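Local coordinates for protein salicylaldehyde dehydrogenase NahF (Pseudomonas putida, PDB 4JZ6) that binds salicylaldehyde and probably oxidises it to salicylate with NAD(+) as electron acceptor, a step in the bacterial breakdown of naphthalene, at residues K61-A66 and T185-G190; R306-E311 and I414-D419; K366-G371 and A380-H385. All coordinates share one frame; numbering follows the deposited sequence.

Interaction 1: K61-A66 and T185-G190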
loop_
_atom_site.group_PDB
_atom_site.type_symbol
_atom_site.label_atom_id
_atom_site.label_comp_id
_atom_site.label_asym_id
_atom_site.label_seq_id
_atom_site.Cartn_x
_atom_site.Cartn_y
_atom_site.Cartn_z
ATOM N N LYS A 61 -13.719 15.989 -16.394
ATOM C CA LYS A 61 -15.137 15.700 -16.587
ATOM C C LYS A 61 -15.425 14.255 -16.206
ATOM O O LYS A 61 -16.473 13.948 -15.632
ATOM C CB LYS A 61 -15.546 15.939 -18.041
ATOM C CG LYS A 61 -16.606 17.011 -18.220
ATOM C CD LYS A 61 -16.001 18.405 -18.140
ATOM C CE LYS A 61 -17.074 19.495 -18.172
ATOM N NZ LYS A 61 -17.715 19.717 -16.840
ATOM N N ALA A 62 -14.479 13.375 -16.526
ATOM C CA ALA A 62 -14.598 11.957 -16.213
ATOM C C ALA A 62 -14.567 11.721 -14.704
ATOM O O ALA A 62 -15.335 10.915 -14.172
ATOM C CB ALA A 62 -13.488 11.171 -16.900
ATOM N N ALA A 63 -13.678 12.425 -14.017
ATOM C CA ALA A 63 -13.556 12.271 -12.576
ATOM C C ALA A 63 -14.802 12.793 -11.873
ATOM O O ALA A 63 -15.323 12.158 -10.948
ATOM C CB ALA A 63 -12.327 12.991 -12.073
ATOM N N GLN A 64 -15.273 13.953 -12.319
ATOM C CA GLN A 64 -16.466 14.563 -11.745
ATOM C C GLN A 64 -17.673 13.643 -11.905
ATOM O O GLN A 64 -18.434 13.431 -10.957
ATOM C CB GLN A 64 -16.718 15.942 -12.364
ATOM C CG GLN A 64 -15.687 16.992 -11.935
ATOM C CD GLN A 64 -15.767 18.281 -12.739
ATOM O OE1 GLN A 64 -16.410 18.339 -13.791
ATOM N NE2 GLN A 64 -15.107 19.322 -12.244
ATOM N N ALA A 65 -17.825 13.081 -13.101
ATOM C CA ALA A 65 -18.861 12.084 -13.349
ATOM C C ALA A 65 -18.738 10.911 -12.371
ATOM O O ALA A 65 -19.721 10.505 -11.754
ATOM C CB ALA A 65 -18.792 11.592 -14.785
ATOM N N ALA A 66 -17.527 10.380 -12.228
ATOM C CA ALA A 66 -17.293 9.258 -11.325
ATOM C C ALA A 66 -17.636 9.619 -9.882
ATOM O O ALA A 66 -18.270 8.833 -9.172
ATOM C CB ALA A 66 -15.857 8.777 -11.426
ATOM N N THR A 185 -16.527 3.727 -8.163
ATOM C CA THR A 185 -16.670 4.095 -9.565
ATOM C C THR A 185 -15.266 4.319 -10.099
ATOM O O THR A 185 -14.335 4.540 -9.319
ATOM C CB THR A 185 -17.520 5.361 -9.744
ATOM O OG1 THR A 185 -16.778 6.505 -9.308
ATOM C CG2 THR A 185 -18.800 5.253 -8.939
ATOM N N VAL A 186 -15.091 4.244 -11.413
ATOM C CA VAL A 186 -13.739 4.285 -11.956
ATOM C C VAL A 186 -13.554 5.135 -13.215
ATOM O O VAL A 186 -14.387 5.134 -14.120
ATOM C CB VAL A 186 -13.172 2.846 -12.150
ATOM C CG1 VAL A 186 -14.304 1.847 -12.238
ATOM C CG2 VAL A 186 -12.265 2.754 -13.376
ATOM N N VAL A 187 -12.461 5.891 -13.232
ATOM C CA VAL A 187 -11.970 6.513 -14.448
ATOM C C VAL A 187 -10.955 5.557 -15.074
ATOM O O VAL A 187 -9.861 5.349 -14.539
ATOM C CB VAL A 187 -11.323 7.879 -14.164
ATOM C CG1 VAL A 187 -10.759 8.475 -15.443
ATOM C CG2 VAL A 187 -12.336 8.822 -13.537
ATOM N N PHE A 188 -11.351 4.963 -16.197
ATOM C CA PHE A 188 -10.569 3.954 -16.902
ATOM C C PHE A 188 -9.745 4.616 -18.000
ATOM O O PHE A 188 -10.291 5.107 -18.986
ATOM C CB PHE A 188 -11.536 2.911 -17.483
ATOM C CG PHE A 188 -10.910 1.935 -18.461
ATOM C CD1 PHE A 188 -9.571 1.575 -18.378
ATOM C CD2 PHE A 188 -11.690 1.367 -19.467
ATOM C CE1 PHE A 188 -9.026 0.681 -19.286
ATOM C CE2 PHE A 188 -11.152 0.468 -20.368
ATOM C CZ PHE A 188 -9.820 0.124 -20.281
ATOM N N LYS A 189 -8.427 4.628 -17.825
ATOM C CA LYS A 189 -7.523 5.147 -18.842
ATOM C C LYS A 189 -6.959 3.998 -19.660
ATOM O O LYS A 189 -6.193 3.179 -19.147
ATOM C CB LYS A 189 -6.381 5.928 -18.201
ATOM C CG LYS A 189 -5.313 6.375 -19.186
ATOM C CD LYS A 189 -5.826 7.459 -20.119
ATOM C CE LYS A 189 -4.749 7.892 -21.119
ATOM N NZ LYS A 189 -4.166 6.753 -21.904
ATOM N N GLY A 190 -7.343 3.947 -20.934
ATOM C CA GLY A 190 -6.957 2.861 -21.816
ATOM C C GLY A 190 -5.620 3.079 -22.496
ATOM O O GLY A 190 -4.929 4.067 -22.229
#
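A62, A63 and A66 turn past T185 and V187 on a helical segment that runs roughly antiparallel to the strand, the two short axes approaching to 7.9 Å at an angle of 149°. So close an approach depends on small residues. The branched end of V187 fills the groove between the alanines: CG1 comes up to the methyl of A62 (CG1 to CB 4.1 Å), while CG2 rests on the helix backbone, 3.7 Å from A62 O and 3.8 Å from A63 CA, with A66 CB beside it. The strand belongs to the parallel part of the Rossmann-type NAD-binding sheet of aldehyde dehydrogenases. V186 and F188 point to the other face, where helix 170-181 lies, so V187 alternates with them to meet helix 56-73; L218 of neighbouring strand 215-218 touches both V187 and A62. T185 contributes the polar element. Its OG1 stands between the backbone N and the carbonyl carbon (chi1 72°), which turns the hydroxyl to the helix, where it donates to A66 O at 2.8 Å and so gains a backbone partner for a buried polar atom. The approach is steep, with a C=O...OG1 angle of 103° and the donor well above the carbonyl plane. T185 OG1 also lies 3.2 Å from A66 CB, a tight fit that seats the hydroxyl against the end of the segment.

Interaction 2: R306-E311 and I414-D419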
loop_
_atom_site.group_PDB
_atom_site.type_symbol
_atom_site.label_atom_id
_atom_site.label_comp_id
_atom_site.label_asym_id
_atom_site.label_seq_id
_atom_site.Cartn_x
_atom_site.Cartn_y
_atom_site.Cartn_z
ATOM N N ARG A 306 13.911 -15.569 -18.224
ATOM C CA ARG A 306 15.129 -16.282 -17.861
ATOM C C ARG A 306 14.866 -17.776 -17.791
ATOM O O ARG A 306 13.798 -18.212 -17.353
ATOM C CB ARG A 306 15.637 -15.832 -16.492
ATOM C CG ARG A 306 16.361 -14.505 -16.454
ATOM C CD ARG A 306 16.356 -13.987 -15.033
ATOM N NE ARG A 306 17.460 -13.080 -14.748
ATOM C CZ ARG A 306 17.927 -12.844 -13.524
ATOM N NH1 ARG A 306 17.385 -13.454 -12.475
ATOM N NH2 ARG A 306 18.939 -12.006 -13.346
ATOM N N LEU A 307 15.854 -18.553 -18.216
ATOM C CA LEU A 307 15.868 -19.980 -17.965
ATOM C C LEU A 307 17.122 -20.274 -17.149
ATOM O O LEU A 307 18.210 -20.422 -17.719
ATOM C CB LEU A 307 15.919 -20.762 -19.282
ATOM C CG LEU A 307 14.707 -20.851 -20.222
ATOM C CD1 LEU A 307 13.490 -21.373 -19.480
ATOM C CD2 LEU A 307 14.392 -19.524 -20.901
ATOM N N VAL A 308 16.998 -20.332 -15.822
ATOM C CA VAL A 308 18.162 -20.699 -15.005
ATOM C C VAL A 308 18.266 -22.225 -14.871
ATOM O O VAL A 308 17.434 -22.879 -14.240
ATOM C CB VAL A 308 18.266 -19.916 -13.641
ATOM C CG1 VAL A 308 17.944 -18.448 -13.848
ATOM C CG2 VAL A 308 17.364 -20.480 -12.592
ATOM N N VAL A 309 19.275 -22.788 -15.529
ATOM C CA VAL A 309 19.394 -24.236 -15.639
ATOM C C VAL A 309 20.698 -24.752 -15.036
ATOM O O VAL A 309 21.742 -24.106 -15.133
ATOM C CB VAL A 309 19.291 -24.695 -17.110
ATOM C CG1 VAL A 309 17.951 -24.306 -17.693
ATOM C CG2 VAL A 309 20.390 -24.074 -17.927
ATOM N N ASP A 310 20.634 -25.916 -14.403
ATOM C CA ASP A 310 21.827 -26.507 -13.827
ATOM C C ASP A 310 22.753 -26.970 -14.948
ATOM O O ASP A 310 22.302 -27.552 -15.936
ATOM C CB ASP A 310 21.467 -27.672 -12.908
ATOM C CG ASP A 310 22.576 -28.007 -11.940
ATOM O OD1 ASP A 310 23.452 -28.820 -12.292
ATOM O OD2 ASP A 310 22.577 -27.450 -10.823
ATOM N N GLU A 311 24.044 -26.698 -14.791
ATOM C CA GLU A 311 25.034 -27.035 -15.807
ATOM C C GLU A 311 24.991 -28.503 -16.205
ATOM O O GLU A 311 25.192 -28.829 -17.373
ATOM C CB GLU A 311 26.443 -26.675 -15.327
ATOM C CG GLU A 311 26.934 -25.305 -15.768
ATOM C CD GLU A 311 27.269 -25.235 -17.250
ATOM O OE1 GLU A 311 27.442 -24.106 -17.758
ATOM O OE2 GLU A 311 27.371 -26.298 -17.903
ATOM N N ILE A 414 18.974 -20.307 -6.414
ATOM C CA ILE A 414 18.216 -19.370 -5.592
ATOM C C ILE A 414 18.831 -17.977 -5.669
ATOM O O ILE A 414 18.117 -16.977 -5.794
ATOM C CB ILE A 414 18.144 -19.844 -4.123
ATOM C CG1 ILE A 414 17.375 -21.167 -4.045
ATOM C CG2 ILE A 414 17.486 -18.794 -3.246
ATOM C CD1 ILE A 414 17.303 -21.767 -2.667
ATOM N N ARG A 415 20.162 -17.925 -5.619
ATOM C CA ARG A 415 20.901 -16.669 -5.694
ATOM C C ARG A 415 20.565 -15.914 -6.977
ATOM O O ARG A 415 20.173 -14.745 -6.937
ATOM C CB ARG A 415 22.404 -16.942 -5.620
ATOM C CG ARG A 415 23.257 -15.734 -5.272
ATOM C CD ARG A 415 24.637 -16.157 -4.780
ATOM N NE ARG A 415 25.441 -16.814 -5.816
ATOM C CZ ARG A 415 25.950 -18.045 -5.718
ATOM N NH1 ARG A 415 25.744 -18.775 -4.626
ATOM N NH2 ARG A 415 26.673 -18.548 -6.714
ATOM N N ILE A 416 20.707 -16.600 -8.109
ATOM C CA ILE A 416 20.447 -16.010 -9.419
ATOM C C ILE A 416 18.996 -15.558 -9.569
ATOM O O ILE A 416 18.724 -14.489 -10.110
ATOM C CB ILE A 416 20.816 -16.985 -10.550
ATOM C CG1 ILE A 416 22.313 -17.293 -10.500
ATOM C CG2 ILE A 416 20.431 -16.416 -11.911
ATOM C CD1 ILE A 416 22.741 -18.365 -11.456
ATOM N N ALA A 417 18.062 -16.360 -9.077
ATOM C CA ALA A 417 16.663 -15.963 -9.126
ATOM C C ALA A 417 16.452 -14.727 -8.260
ATOM O O ALA A 417 15.798 -13.772 -8.669
ATOM C CB ALA A 417 15.762 -17.099 -8.677
ATOM N N ASN A 418 17.028 -14.747 -7.065
ATOM C CA ASN A 418 16.838 -13.658 -6.116
ATOM C C ASN A 418 17.629 -12.387 -6.429
ATOM O O ASN A 418 17.394 -11.341 -5.818
ATOM C CB ASN A 418 17.138 -14.132 -4.693
ATOM C CG ASN A 418 15.935 -14.773 -4.029
ATOM O OD1 ASN A 418 14.805 -14.611 -4.483
ATOM N ND2 ASN A 418 16.171 -15.494 -2.942
ATOM N N ASP A 419 18.559 -12.464 -7.376
ATOM C CA ASP A 419 19.357 -11.283 -7.698
ATOM C C ASP A 419 18.697 -10.378 -8.750
ATOM O O ASP A 419 19.214 -9.313 -9.086
ATOM C CB ASP A 419 20.801 -11.662 -8.057
ATOM C CG ASP A 419 21.060 -11.703 -9.560
ATOM O OD1 ASP A 419 22.186 -11.328 -9.965
ATOM O OD2 ASP A 419 20.166 -12.120 -10.334
#
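R306 opens the strand by reaching across to the last turn of helix 410-418, meeting I416 and D419. CG lies anti to the carbonyl carbon (chi1 -78°) and the chain stays extended from CG to NE, which carries the guanidinium across to the C-terminal end of the helix. There NH1 donates to I416 O at 2.9 Å, a bent bond (N-H...O angle 133°) in which the oxygen is tilted from the guanidinium plane. NH2 makes the straighter bond, to the syn lone pair of D419 OD2, at 3.3 Å. It is part of a salt bridge whose two flat groups are nearly coplanar, 23° apart, with the carboxylate oxygen at the guanidinium edge. Since carbonyl oxygens gather at a helix end, a positive group placed here is probably favoured by the helix dipole as well as by the acid. I416 CG2 lies over one face of the guanidinium. Y393 completes the setting: its carbonyl accepts from R306 NE, its ring makes a cation-pi contact, and its hydroxyl bonds D419 OD1.

Two residues on, V308 supplies the apolar half, its CG1 meeting I416 CG2 at 3.8 Å as the side chains slide past each other in opposite directions. D310 ends the strand as N-cap of helix 311-327. The strand lies between parallel neighbours 273-276 and 401-407; L307 and V309 face helix 311-327 on one side of this sheet, while R306 and V308 meet helix 410-418 on the other, which runs nearly antiparallel to the strand.

Interaction 3: K366-G371 and A380-H385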
loop_
_atom_site.group_PDB
_atom_site.type_symbol
_atom_site.label_atom_id
_atom_site.label_comp_id
_atom_site.label_asym_id
_atom_site.label_seq_id
_atom_site.Cartn_x
_atom_site.Cartn_y
_atom_site.Cartn_z
ATOM N N LYS A 366 25.637 -16.212 -26.691
ATOM C CA LYS A 366 25.617 -17.113 -27.826
ATOM C C LYS A 366 24.184 -17.285 -28.333
ATOM O O LYS A 366 23.315 -17.771 -27.608
ATOM C CB LYS A 366 26.229 -18.455 -27.408
ATOM C CG LYS A 366 26.165 -19.558 -28.443
ATOM C CD LYS A 366 26.824 -20.831 -27.919
ATOM C CE LYS A 366 26.479 -22.035 -28.785
ATOM N NZ LYS A 366 26.705 -21.761 -30.235
ATOM N N VAL A 367 23.932 -16.850 -29.566
ATOM C CA VAL A 367 22.626 -17.032 -30.182
ATOM C C VAL A 367 22.483 -18.498 -30.555
ATOM O O VAL A 367 23.068 -18.955 -31.539
ATOM C CB VAL A 367 22.470 -16.178 -31.460
ATOM C CG1 VAL A 367 21.074 -16.341 -32.045
ATOM C CG2 VAL A 367 22.738 -14.723 -31.162
ATOM N N VAL A 368 21.728 -19.248 -29.763
ATOM C CA VAL A 368 21.548 -20.664 -30.066
ATOM C C VAL A 368 20.402 -20.876 -31.041
ATOM O O VAL A 368 20.303 -21.929 -31.672
ATOM C CB VAL A 368 21.340 -21.524 -28.805
ATOM C CG1 VAL A 368 22.674 -21.727 -28.074
ATOM C CG2 VAL A 368 20.301 -20.898 -27.898
ATOM N N CYS A 369 19.542 -19.869 -31.158
ATOM C CA CYS A 369 18.509 -19.861 -32.188
ATOM C C CYS A 369 17.941 -18.453 -32.359
ATOM O O CYS A 369 17.989 -17.639 -31.435
ATOM C CB CYS A 369 17.393 -20.870 -31.872
ATOM S SG CYS A 369 15.922 -20.173 -31.104
ATOM N N GLY A 370 17.418 -18.169 -33.547
ATOM C CA GLY A 370 16.817 -16.879 -33.810
ATOM C C GLY A 370 17.778 -15.888 -34.433
ATOM O O GLY A 370 18.722 -16.259 -35.134
ATOM N N GLY A 371 17.530 -14.612 -34.174
ATOM C CA GLY A 371 18.308 -13.541 -34.767
ATOM C C GLY A 371 17.802 -12.218 -34.237
ATOM O O GLY A 371 16.926 -12.193 -33.369
ATOM N N ALA A 380 11.706 -16.116 -33.186
ATOM C CA ALA A 380 11.891 -16.616 -31.831
ATOM C C ALA A 380 13.383 -16.784 -31.566
ATOM O O ALA A 380 14.080 -17.476 -32.306
ATOM C CB ALA A 380 11.163 -17.928 -31.641
ATOM N N THR A 381 13.866 -16.133 -30.514
ATOM C CA THR A 381 15.297 -16.062 -30.251
ATOM C C THR A 381 15.654 -16.531 -28.835
ATOM O O THR A 381 15.011 -16.141 -27.866
ATOM C CB THR A 381 15.811 -14.620 -30.466
ATOM O OG1 THR A 381 15.476 -14.180 -31.789
ATOM C CG2 THR A 381 17.314 -14.543 -30.288
ATOM N N ILE A 382 16.676 -17.374 -28.729
ATOM C CA ILE A 382 17.194 -17.805 -27.432
ATOM C C ILE A 382 18.693 -17.513 -27.335
ATOM O O ILE A 382 19.465 -17.891 -28.220
ATOM C CB ILE A 382 16.980 -19.315 -27.193
ATOM C CG1 ILE A 382 15.513 -19.701 -27.378
ATOM C CG2 ILE A 382 17.444 -19.704 -25.809
ATOM C CD1 ILE A 382 15.287 -21.193 -27.395
ATOM N N LEU A 383 19.098 -16.831 -26.266
ATOM C CA LEU A 383 20.512 -16.569 -26.013
ATOM C C LEU A 383 20.994 -17.461 -24.871
ATOM O O LEU A 383 20.331 -17.572 -23.834
ATOM C CB LEU A 383 20.749 -15.093 -25.682
ATOM C CG LEU A 383 20.282 -14.075 -26.726
ATOM C CD1 LEU A 383 20.550 -12.652 -26.269
ATOM C CD2 LEU A 383 20.971 -14.340 -28.031
ATOM N N ASP A 384 22.142 -18.105 -25.076
ATOM C CA ASP A 384 22.719 -19.003 -24.080
ATOM C C ASP A 384 23.997 -18.398 -23.500
ATOM O O ASP A 384 24.601 -17.511 -24.110
ATOM C CB ASP A 384 23.037 -20.357 -24.713
ATOM C CG ASP A 384 23.295 -21.445 -23.679
ATOM O OD1 ASP A 384 23.357 -21.128 -22.470
ATOM O OD2 ASP A 384 23.447 -22.618 -24.081
ATOM N N HIS A 385 24.410 -18.898 -22.335
ATOM C CA HIS A 385 25.592 -18.397 -21.633
ATOM C C HIS A 385 25.502 -16.900 -21.374
ATOM O O HIS A 385 26.452 -16.155 -21.626
ATOM C CB HIS A 385 26.872 -18.717 -22.401
ATOM C CG HIS A 385 26.990 -20.151 -22.802
ATOM N ND1 HIS A 385 27.321 -21.148 -21.913
ATOM C CD2 HIS A 385 26.825 -20.757 -24.005
ATOM C CE1 HIS A 385 27.353 -22.307 -22.544
ATOM N NE2 HIS A 385 27.058 -22.097 -23.816
#
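K366 and D384 form the hydrogen-bonded pair that starts this antiparallel hairpin, D384 N donating to K366 O at 2.8 Å and K366 N to D384 O at 3.1 Å. Further along, V368 N donates to I382 O and I382 N to C369 O, so both V368 and C369 face I382: a classic beta bulge, which shifts the register by one residue. CA-H...O contacts from L383 to K366 O and from T381 to C369 O supplement these bonds.

Apolar contacts line both faces. V367 CG2 meets L383 CD2 at 3.6 Å on one, and C369 SG lies 3.8 Å from I382 CG1 on the other. At the bulge the branches of V368 divide: CG1 lies anti to the carbonyl carbon (chi1 -76°) and reaches D384 CB at 3.6 Å, which turns CG2 to I382 CG2 at 3.7 Å. An alanine here would probably leave D384 CB and I382 CG2 without the methyls that pack on them.

D384 OD2 forms a salt bridge with R406. Strand 366-369 is one of the two outermost strands of its sheet within the chain; 381-384 joins it to 401-407, with helix 349-362 packed on V367 and L383 and helix 311-327 on V368 and I382.

Overall arrangement
Interactions 2 and 3 serve one mixed sheet, strand 401-407 lying between 306-310 and the hairpin, with centres 18 Å apart and nearest atoms about 5 Å apart. In sequence, both hairpin strands fall between the two segments of interaction 2. Helix 311-327, which follows strand 306-310 directly, also packs on the hairpin. Interaction 1 belongs to a different sheet on the opposite side of the chain's centre, 43 Å and 45 Å from the other two, centre to centre. All three lie away from the salicylaldehyde sites, yet the chain links them: the sheet of interaction 1 includes strand 264-267, which ends at the predicted active-site E267, and pocket residues I300, C301 and M302 shortly precede R306.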